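Local coordinates for protein beta-galactosidase (Geobacillus stearothermophilus, PDB 4OIF) that probably hydrolyses terminal non-reducing beta-D-galactose residues in beta-D-galactosides, as a zinc-containing, trimeric enzyme of glycoside hydrolase family 42, at residues R106-Q114 against I206-E214; A171-Y180 against L220-Q231. One frame throughout, in Å; residues are numbered along the deposited sequence. Where two conformers were deposited one is given.

Interaction 1 of 2, residues R106-Q114 against I206-E214; sequences RVNAARVRQ and IESPSPIGE
Ala109, within the type I turn from Asn108 to Arg111, faces Ser210, which begins a second type I turn ending at Gly213, and the two CA atoms lie 5.2 Å apart. The hub of this turn-to-turn contact is the Ala109 carbonyl oxygen, gripped by two donors from opposite faces of its plane. Ser210 OG stands 2.7 Å from Ala109 O, above the carbonyl plane, while Arg111 NH1 closes on Ala109 O at 2.9 Å from within its own turn. With OG anti to the backbone N (chi1 178°), Ser210 reaches across and also accepts from Ile212 N, forming an ST turn. A bend at chi2 (-46°) carries the Arg111 guanidinium to the opposing loop, where NH2 donates to Ser208 O at 3.0 Å, nearly straight and in the guanidinium plane; NH1 adds a weak bond to Pro209 O. Replacing Arg111 by leucine would probably leave the Ser208 and Pro209 carbonyls without these donors and Ala109 O with only the Ser210 hydroxyl of its two. Alongside, Ala109 CB rests on Pro211 CD at 3.7 Å. The Ser208 hydroxyl bonds to His164 and Gln169, near, without touching, the zinc-binding cysteines. Ile212 packs on Gln114 of a second subunit, whereas Pro209 lies on Leu220 and Trp224 of helix 218-246, which follows its loop, and Arg111 and Glu207 touch Gln169 of helix 166-179.

Interaction 2 of 2, residues A171-Y180 against L220-Q231; sequences AFREWLKKKY and LNLDWKRFVTDQ
Phe172 is a knob set into a hole lined by Leu220, Asp223, Trp224 and Phe227, where two helical segments cross at 105° with their axes 10.5 Å apart. Its CG lies anti to the backbone N (chi1 -178°), which sends the ring into that hollow. There the edge of Trp224 stands over the centre of one Phe172 face, CE3 lying 3.7 Å from Phe172 CG with the ring planes at 89°, a T-shaped pair; Leu176 CD1 covers the opposite face near its rim. Leu220 CD1 fills in at the ring edge, 3.7 Å from Phe172 CE2. In return, Phe227 is a bump from the other helix: its edge points into the face of Trp175, its CB sits over the Trp175 six-membered ring, and Phe172 CA lies over one of its own faces. Both helices belong to the long excursion between the neighbouring parallel strands 150-154 and 252-259 of the TIM barrel, so this aromatic cluster joins parts of one elaborated strand-to-strand connection. Trp175 also reaches sidelong to Asp230, its NE1 giving an almost linear bond to the anti lone pair of OD2 at 2.8 Å, in the plane of the indole. Farther along, the Asp223 carboxylate is a polar projection met by the end of helix 166-179. Lys179 NZ, at the end of an extended chain, forms a salt bridge with Asp223 OD1 at 2.8 Å, while Arg226 NH1 reaches the same oxygen from the opposite face of the carboxylate plane. Tyr180 OH donates to the syn lone pair of Asp223 OD2, which also bonds to Trp191 of helix 184-191. Through its other nitrogens, Arg226 extends the network to Glu420 and the Glu508 carbonyl.

Overall arrangement
Interactions 1 and 2 touch, their centres about 15 Å apart, and show how chemistry follows position in a fold. Interaction 2 is the buried one, two helices interlocked by aromatic rings and a charged network, with no other chain touching it. Interaction 1 joins two loops, is only partly buried, and relies chiefly on backbone carbonyls; both other subunits of the trimer come within reach of it. Helix 218-246 links them, since Trp224 serves the aromatic cluster and also takes Ser208 from loop 206-214. A weak bond from Arg173 to the Ile206 carbonyl is a second tie. Both contacts lie near the four-cysteine zinc site.

Interaction 1 of 2, residues R106-Q114 against I206-E214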
loop_
_atom_site.group_PDB
_atom_site.type_symbol
_atom_site.label_atom_id
_atom_site.label_comp_id
_atom_site.label_asym_id
_atom_site.label_seq_id
_atom_site.Cartn_x
_atom_site.Cartn_y
_atom_site.Cartn_z
ATOM N N ARG A 106 10.110 -0.448 23.990
ATOM C CA ARG A 106 10.652 0.444 22.965
ATOM C C ARG A 106 9.782 1.653 22.633
ATOM O O ARG A 106 8.556 1.627 22.734
ATOM C CB ARG A 106 10.894 -0.323 21.665
ATOM C CG ARG A 106 12.060 -1.281 21.697
ATOM C CD ARG A 106 12.164 -2.041 20.371
ATOM N NE ARG A 106 13.436 -2.756 20.247
ATOM C CZ ARG A 106 13.755 -3.551 19.230
ATOM N NH1 ARG A 106 12.887 -3.752 18.242
ATOM N NH2 ARG A 106 14.944 -4.149 19.201
ATOM N N VAL A 107 10.449 2.719 22.225
ATOM C CA VAL A 107 9.796 3.835 21.579
ATOM C C VAL A 107 10.171 3.752 20.109
ATOM O O VAL A 107 11.369 3.765 19.791
ATOM C CB VAL A 107 10.244 5.177 22.184
ATOM C CG1 VAL A 107 9.649 6.322 21.417
ATOM C CG2 VAL A 107 9.857 5.250 23.649
ATOM N N ASN A 108 9.188 3.644 19.209
ATOM C CA ASN A 108 9.540 3.466 17.799
ATOM C C ASN A 108 10.028 4.764 17.180
ATOM O O ASN A 108 10.215 5.761 17.886
ATOM C CB ASN A 108 8.382 2.890 16.980
ATOM C CG ASN A 108 7.166 3.794 16.933
ATOM O OD1 ASN A 108 7.209 4.963 17.305
ATOM N ND2 ASN A 108 6.059 3.241 16.462
ATOM N N ALA A 109 10.248 4.746 15.868
ATOM C CA ALA A 109 10.803 5.906 15.179
ATOM C C ALA A 109 9.848 7.092 15.243
ATOM O O ALA A 109 10.287 8.242 15.363
ATOM C CB ALA A 109 11.128 5.560 13.738
ATOM N N ALA A 110 8.546 6.806 15.179
ATOM C CA ALA A 110 7.508 7.844 15.246
ATOM C C ALA A 110 7.271 8.325 16.668
ATOM O O ALA A 110 6.314 9.039 16.921
ATOM C CB ALA A 110 6.213 7.336 14.664
ATOM N N ARG A 111 8.142 7.902 17.581
ATOM C CA ARG A 111 8.113 8.266 18.997
ATOM C C ARG A 111 6.899 7.700 19.776
ATOM O O ARG A 111 6.544 8.195 20.847
ATOM C CB ARG A 111 8.194 9.790 19.149
ATOM C CG ARG A 111 9.384 10.436 18.402
ATOM C CD ARG A 111 10.687 9.674 18.643
ATOM N NE ARG A 111 11.869 10.522 18.514
ATOM C CZ ARG A 111 12.765 10.418 17.535
ATOM N NH1 ARG A 111 12.620 9.488 16.587
ATOM N NH2 ARG A 111 13.813 11.239 17.510
ATOM N N VAL A 112 6.295 6.636 19.260
ATOM C CA VAL A 112 5.275 5.912 19.993
ATOM C C VAL A 112 5.892 4.884 20.951
ATOM O O VAL A 112 6.721 4.054 20.554
ATOM C CB VAL A 112 4.313 5.181 19.038
ATOM C CG1 VAL A 112 3.277 4.402 19.822
ATOM C CG2 VAL A 112 3.647 6.174 18.108
ATOM N N ARG A 113 5.492 4.942 22.215
ATOM C CA ARG A 113 5.862 3.904 23.165
ATOM C C ARG A 113 5.029 2.646 22.905
ATOM O O ARG A 113 3.802 2.701 22.784
ATOM C CB ARG A 113 5.662 4.375 24.604
ATOM C CG ARG A 113 6.038 3.333 25.644
ATOM C CD ARG A 113 7.547 3.191 25.783
ATOM N NE ARG A 113 8.141 4.347 26.460
ATOM C CZ ARG A 113 9.389 4.393 26.924
ATOM N NH1 ARG A 113 10.199 3.349 26.794
ATOM N NH2 ARG A 113 9.830 5.484 27.530
ATOM N N GLN A 114 5.705 1.510 22.813
ATOM C CA GLN A 114 5.042 0.249 22.552
ATOM C C GLN A 114 4.464 -0.350 23.827
ATOM O O GLN A 114 4.932 -0.065 24.925
ATOM C CB GLN A 114 6.028 -0.729 21.925
ATOM C CG GLN A 114 6.758 -0.169 20.728
ATOM C CD GLN A 114 5.876 -0.071 19.508
ATOM O OE1 GLN A 114 5.491 -1.083 18.924
ATOM N NE2 GLN A 114 5.550 1.152 19.113
ATOM N N ILE A 206 20.316 17.453 18.515
ATOM C CA ILE A 206 20.378 16.258 17.692
ATOM C C ILE A 206 19.523 15.115 18.246
ATOM O O ILE A 206 19.725 14.672 19.368
ATOM C CB ILE A 206 21.824 15.773 17.549
ATOM C CG1 ILE A 206 22.673 16.883 16.922
ATOM C CG2 ILE A 206 21.863 14.486 16.733
ATOM C CD1 ILE A 206 24.173 16.654 16.995
ATOM N N GLU A 207 18.546 14.661 17.473
ATOM C CA GLU A 207 17.778 13.480 17.847
ATOM C C GLU A 207 17.823 12.467 16.709
ATOM O O GLU A 207 18.202 12.802 15.587
ATOM C CB GLU A 207 16.326 13.846 18.221
ATOM C CG GLU A 207 15.741 15.075 17.515
ATOM C CD GLU A 207 14.556 15.703 18.268
ATOM O OE1 GLU A 207 13.737 16.405 17.635
ATOM O OE2 GLU A 207 14.453 15.507 19.497
ATOM N N SER A 208 17.448 11.233 17.008
ATOM C CA SER A 208 17.419 10.180 15.998
ATOM C C SER A 208 16.461 10.554 14.869
ATOM O O SER A 208 15.521 11.321 15.080
ATOM C CB SER A 208 16.997 8.862 16.622
ATOM O OG SER A 208 15.676 8.970 17.111
ATOM N N PRO A 209 16.705 10.021 13.666
ATOM C CA PRO A 209 15.825 10.290 12.529
ATOM C C PRO A 209 14.406 9.793 12.774
ATOM O O PRO A 209 14.208 8.855 13.544
ATOM C CB PRO A 209 16.489 9.519 11.383
ATOM C CG PRO A 209 17.277 8.458 12.060
ATOM C CD PRO A 209 17.805 9.119 13.290
ATOM N N SER A 210 13.432 10.428 12.131
ATOM C CA SER A 210 12.041 10.103 12.375
ATOM C C SER A 210 11.134 10.478 11.223
ATOM O O SER A 210 11.318 11.517 10.589
ATOM C CB SER A 210 11.546 10.796 13.639
ATOM O OG SER A 210 10.179 10.503 13.840
ATOM N N PRO A 211 10.149 9.614 10.943
ATOM C CA PRO A 211 9.106 9.889 9.952
ATOM C C PRO A 211 8.325 11.169 10.280
ATOM O O PRO A 211 7.708 11.758 9.388
ATOM C CB PRO A 211 8.202 8.649 10.041
ATOM C CG PRO A 211 8.543 8.009 11.364
ATOM C CD PRO A 211 10.011 8.272 11.526
ATOM N N ILE A 212 8.345 11.597 11.540
ATOM C CA ILE A 212 7.642 12.822 11.922
ATOM C C ILE A 212 8.615 13.905 12.365
ATOM O O ILE A 212 8.203 14.917 12.950
ATOM C CB ILE A 212 6.615 12.598 13.059
ATOM C CG1 ILE A 212 7.311 12.112 14.332
ATOM C CG2 ILE A 212 5.515 11.650 12.616
ATOM C CD1 ILE A 212 6.508 12.390 15.618
ATOM N N GLY A 213 9.895 13.689 12.072
ATOM C CA GLY A 213 10.931 14.651 12.386
ATOM C C GLY A 213 11.919 14.849 11.241
ATOM O O GLY A 213 11.607 15.434 10.207
ATOM N N GLU A 214 13.137 14.366 11.442
ATOM C CA GLU A 214 14.200 14.534 10.473
ATOM C C GLU A 214 14.526 13.201 9.810
ATOM O O GLU A 214 14.939 12.267 10.479
ATOM C CB GLU A 214 15.446 15.098 11.149
ATOM C CG GLU A 214 16.563 15.408 10.181
ATOM C CD GLU A 214 16.123 16.394 9.117
ATOM O OE1 GLU A 214 15.695 15.947 8.019
ATOM O OE2 GLU A 214 16.186 17.615 9.396
#

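Interaction 2 of 2, residues A171-Y180 against L220-Q231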
loop_
_atom_site.group_PDB
_atom_site.type_symbol
_atom_site.label_atom_id
_atom_site.label_comp_id
_atom_site.label_asym_id
_atom_site.label_seq_id
_atom_site.Cartn_x
_atom_site.Cartn_y
_atom_site.Cartn_z
ATOM N N ALA A 171 22.006 8.358 24.787
ATOM C CA ALA A 171 23.098 7.449 24.429
ATOM C C ALA A 171 23.648 7.710 23.007
ATOM O O ALA A 171 24.856 7.604 22.767
ATOM C CB ALA A 171 22.638 5.993 24.570
ATOM N N PHE A 172 22.751 8.046 22.082
ATOM C CA PHE A 172 23.118 8.416 20.713
ATOM C C PHE A 172 23.935 9.702 20.706
ATOM O O PHE A 172 24.932 9.811 19.999
ATOM C CB PHE A 172 21.859 8.577 19.846
ATOM C CG PHE A 172 22.141 8.906 18.404
ATOM C CD1 PHE A 172 23.066 8.162 17.672
ATOM C CD2 PHE A 172 21.456 9.937 17.770
ATOM C CE1 PHE A 172 23.317 8.457 16.334
ATOM C CE2 PHE A 172 21.692 10.239 16.439
ATOM C CZ PHE A 172 22.631 9.500 15.710
ATOM N N ARG A 173 23.515 10.675 21.514
ATOM C CA ARG A 173 24.284 11.907 21.661
ATOM C C ARG A 173 25.688 11.653 22.200
ATOM O O ARG A 173 26.660 12.209 21.678
ATOM C CB ARG A 173 23.554 12.889 22.557
ATOM C CG ARG A 173 22.527 13.693 21.813
ATOM C CD ARG A 173 21.782 14.640 22.723
ATOM N NE ARG A 173 20.453 14.865 22.186
ATOM C CZ ARG A 173 19.340 14.430 22.758
ATOM N NH1 ARG A 173 19.398 13.791 23.920
ATOM N NH2 ARG A 173 18.169 14.658 22.179
ATOM N N GLU A 174 25.804 10.809 23.224
ATOM C CA GLU A 174 27.125 10.498 23.774
ATOM C C GLU A 174 27.988 9.760 22.755
ATOM O O GLU A 174 29.201 10.009 22.637
ATOM C CB GLU A 174 26.998 9.686 25.064
ATOM C CG GLU A 174 26.453 10.507 26.232
ATOM C CD GLU A 174 27.292 11.753 26.497
ATOM O OE1 GLU A 174 28.538 11.608 26.585
ATOM O OE2 GLU A 174 26.712 12.869 26.592
ATOM N N TRP A 175 27.342 8.878 21.998
ATOM C CA TRP A 175 27.994 8.147 20.919
ATOM C C TRP A 175 28.555 9.113 19.875
ATOM O O TRP A 175 29.683 8.957 19.404
ATOM C CB TRP A 175 26.999 7.180 20.279
ATOM C CG TRP A 175 27.561 6.263 19.234
ATOM C CD1 TRP A 175 28.075 5.006 19.432
ATOM C CD2 TRP A 175 27.633 6.505 17.817
ATOM N NE1 TRP A 175 28.455 4.461 18.229
ATOM C CE2 TRP A 175 28.201 5.360 17.225
ATOM C CE3 TRP A 175 27.278 7.581 16.995
ATOM C CZ2 TRP A 175 28.425 5.262 15.853
ATOM C CZ3 TRP A 175 27.497 7.480 15.630
ATOM C CH2 TRP A 175 28.072 6.330 15.073
ATOM N N LEU A 176 27.765 10.125 19.538
ATOM C CA LEU A 176 28.162 11.083 18.519
ATOM C C LEU A 176 29.292 11.972 19.035
ATOM O O LEU A 176 30.199 12.338 18.279
ATOM C CB LEU A 176 26.957 11.925 18.071
ATOM C CG LEU A 176 25.972 11.277 17.080
ATOM C CD1 LEU A 176 24.755 12.160 16.906
ATOM C CD2 LEU A 176 26.612 10.996 15.718
ATOM N N LYS A 177 29.241 12.326 20.317
ATOM C CA LYS A 177 30.318 13.111 20.901
ATOM C C LYS A 177 31.632 12.329 20.851
ATOM O O LYS A 177 32.667 12.891 20.480
ATOM C CB LYS A 177 29.990 13.520 22.335
ATOM C CG LYS A 177 28.879 14.539 22.432
ATOM C CD LYS A 177 28.585 14.818 23.873
ATOM C CE LYS A 177 27.425 15.770 24.034
ATOM N NZ LYS A 177 26.996 15.821 25.455
ATOM N N LYS A 178 31.588 11.040 21.207
ATOM C CA LYS A 178 32.779 10.208 21.079
ATOM C C LYS A 178 33.263 10.163 19.630
ATOM O O LYS A 178 34.423 10.442 19.364
ATOM C CB LYS A 178 32.526 8.790 21.589
ATOM C CG LYS A 178 32.162 8.737 23.075
ATOM C CD LYS A 178 32.036 7.299 23.586
ATOM C CE LYS A 178 31.618 7.235 25.062
ATOM N NZ LYS A 178 30.146 7.394 25.276
ATOM N N LYS A 179 32.376 9.843 18.692
ATOM C CA LYS A 179 32.784 9.690 17.292
ATOM C C LYS A 179 33.422 10.945 16.688
ATOM O O LYS A 179 34.332 10.866 15.856
ATOM C CB LYS A 179 31.592 9.290 16.423
ATOM C CG LYS A 179 31.948 9.232 14.941
ATOM C CD LYS A 179 30.891 8.535 14.101
ATOM C CE LYS A 179 31.364 8.414 12.662
ATOM N NZ LYS A 179 30.480 7.557 11.840
ATOM N N TYR A 180 32.935 12.106 17.098
ATOM C CA TYR A 180 33.355 13.338 16.461
ATOM C C TYR A 180 34.190 14.193 17.403
ATOM O O TYR A 180 34.394 15.375 17.166
ATOM C CB TYR A 180 32.127 14.102 15.954
ATOM C CG TYR A 180 31.435 13.385 14.813
ATOM C CD1 TYR A 180 31.953 13.449 13.530
ATOM C CD2 TYR A 180 30.273 12.647 15.019
ATOM C CE1 TYR A 180 31.344 12.805 12.483
ATOM C CE2 TYR A 180 29.652 11.994 13.966
ATOM C CZ TYR A 180 30.198 12.080 12.702
ATOM O OH TYR A 180 29.618 11.442 11.635
ATOM N N LEU A 220 22.976 11.616 9.301
ATOM C CA LEU A 220 22.232 11.283 10.506
ATOM C C LEU A 220 21.656 9.876 10.386
ATOM O O LEU A 220 21.758 9.091 11.315
ATOM C CB LEU A 220 21.119 12.303 10.769
ATOM C CG LEU A 220 20.065 11.938 11.826
ATOM C CD1 LEU A 220 20.697 11.592 13.177
ATOM C CD2 LEU A 220 19.035 13.051 11.995
ATOM N N ASN A 221 21.050 9.552 9.250
ATOM C CA ASN A 221 20.470 8.220 9.075
ATOM C C ASN A 221 21.524 7.109 9.222
ATOM O O ASN A 221 21.328 6.107 9.948
ATOM C CB ASN A 221 19.776 8.129 7.713
ATOM C CG ASN A 221 18.705 9.183 7.537
ATOM O OD1 ASN A 221 18.067 9.592 8.498
ATOM N ND2 ASN A 221 18.491 9.612 6.307
ATOM N N LEU A 222 22.650 7.321 8.546
ATOM C CA LEU A 222 23.779 6.401 8.557
ATOM C C LEU A 222 24.347 6.237 9.970
ATOM O O LEU A 222 24.420 5.119 10.497
ATOM C CB LEU A 222 24.853 6.906 7.595
ATOM C CG LEU A 222 26.099 6.053 7.353
ATOM C CD1 LEU A 222 25.741 4.643 6.886
ATOM C CD2 LEU A 222 26.988 6.746 6.323
ATOM N N ASP A 223 24.732 7.351 10.586
ATOM C CA ASP A 223 25.248 7.305 11.945
ATOM C C ASP A 223 24.247 6.679 12.918
ATOM O O ASP A 223 24.655 5.994 13.849
ATOM C CB ASP A 223 25.651 8.702 12.436
ATOM C CG ASP A 223 27.080 9.060 12.063
ATOM O OD1 ASP A 223 27.800 8.173 11.567
ATOM O OD2 ASP A 223 27.490 10.218 12.282
ATOM N N TRP A 224 22.950 6.886 12.707
ATOM C CA TRP A 224 21.949 6.230 13.552
ATOM C C TRP A 224 21.996 4.715 13.356
ATOM O O TRP A 224 21.977 3.975 14.324
ATOM C CB TRP A 224 20.534 6.757 13.289
ATOM C CG TRP A 224 19.465 5.993 14.066
ATOM C CD1 TRP A 224 18.537 5.119 13.556
ATOM C CD2 TRP A 224 19.242 6.020 15.478
ATOM N NE1 TRP A 224 17.750 4.613 14.563
ATOM C CE2 TRP A 224 18.160 5.150 15.752
ATOM C CE3 TRP A 224 19.846 6.698 16.538
ATOM C CZ2 TRP A 224 17.678 4.936 17.040
ATOM C CZ3 TRP A 224 19.364 6.483 17.821
ATOM C CH2 TRP A 224 18.293 5.608 18.059
ATOM N N LYS A 225 22.072 4.234 12.123
ATOM C CA LYS A 225 22.201 2.791 11.934
ATOM C C LYS A 225 23.473 2.247 12.611
ATOM O O LYS A 225 23.438 1.188 13.267
ATOM C CB LYS A 225 22.175 2.447 10.445
ATOM C CG LYS A 225 20.813 2.695 9.803
ATOM C CD LYS A 225 20.783 2.297 8.333
ATOM C CE LYS A 225 19.381 2.430 7.744
ATOM N NZ LYS A 225 19.075 3.795 7.205
ATOM N N ARG A 226 24.580 2.974 12.479
ATOM C CA ARG A 226 25.827 2.571 13.125
ATOM C C ARG A 226 25.651 2.500 14.641
ATOM O O ARG A 226 26.108 1.565 15.281
ATOM C CB ARG A 226 26.963 3.530 12.783
ATOM C CG ARG A 226 27.454 3.471 11.349
ATOM C CD ARG A 226 28.347 4.665 11.032
ATOM N NE ARG A 226 29.063 4.503 9.773
ATOM C CZ ARG A 226 29.276 5.482 8.895
ATOM N NH1 ARG A 226 28.818 6.708 9.128
ATOM N NH2 ARG A 226 29.943 5.233 7.773
ATOM N N PHE A 227 24.975 3.485 15.210
ATOM C CA PHE A 227 24.754 3.497 16.643
ATOM C C PHE A 227 23.859 2.351 17.056
ATOM O O PHE A 227 24.026 1.804 18.120
ATOM C CB PHE A 227 24.132 4.808 17.114
ATOM C CG PHE A 227 23.527 4.716 18.491
ATOM C CD1 PHE A 227 24.325 4.782 19.615
ATOM C CD2 PHE A 227 22.168 4.538 18.656
ATOM C CE1 PHE A 227 23.773 4.686 20.884
ATOM C CE2 PHE A 227 21.617 4.437 19.913
ATOM C CZ PHE A 227 22.418 4.518 21.031
ATOM N N VAL A 228 22.894 2.005 16.224
ATOM C CA VAL A 228 22.001 0.903 16.530
ATOM C C VAL A 228 22.820 -0.383 16.624
ATOM O O VAL A 228 22.668 -1.179 17.586
ATOM C CB VAL A 228 20.884 0.777 15.468
ATOM C CG1 VAL A 228 20.162 -0.567 15.601
ATOM C CG2 VAL A 228 19.913 1.959 15.589
ATOM N N THR A 229 23.709 -0.572 15.649
ATOM C CA THR A 229 24.622 -1.710 15.714
ATOM C C THR A 229 25.484 -1.705 16.990
ATOM O O THR A 229 25.509 -2.691 17.741
ATOM C CB THR A 229 25.546 -1.759 14.486
ATOM O OG1 THR A 229 24.791 -2.212 13.359
ATOM C CG2 THR A 229 26.710 -2.725 14.721
ATOM N N ASP A 230 26.159 -0.588 17.245
ATOM C CA ASP A 230 27.028 -0.478 18.409
ATOM C C ASP A 230 26.292 -0.710 19.725
ATOM O O ASP A 230 26.788 -1.398 20.598
ATOM C CB ASP A 230 27.712 0.886 18.444
ATOM C CG ASP A 230 28.922 0.954 17.529
ATOM O OD1 ASP A 230 29.331 -0.105 17.009
ATOM O OD2 ASP A 230 29.466 2.063 17.334
ATOM N N GLN A 231 25.107 -0.143 19.867
ATOM C CA GLN A 231 24.375 -0.256 21.099
ATOM C C GLN A 231 23.843 -1.678 21.285
ATOM O O GLN A 231 23.799 -2.196 22.422
ATOM C CB GLN A 231 23.244 0.786 21.135
ATOM C CG GLN A 231 22.583 0.936 22.502
ATOM C CD GLN A 231 23.431 1.586 23.563
ATOM O OE1 GLN A 231 24.636 1.366 23.649
ATOM N NE2 GLN A 231 22.790 2.394 24.403
#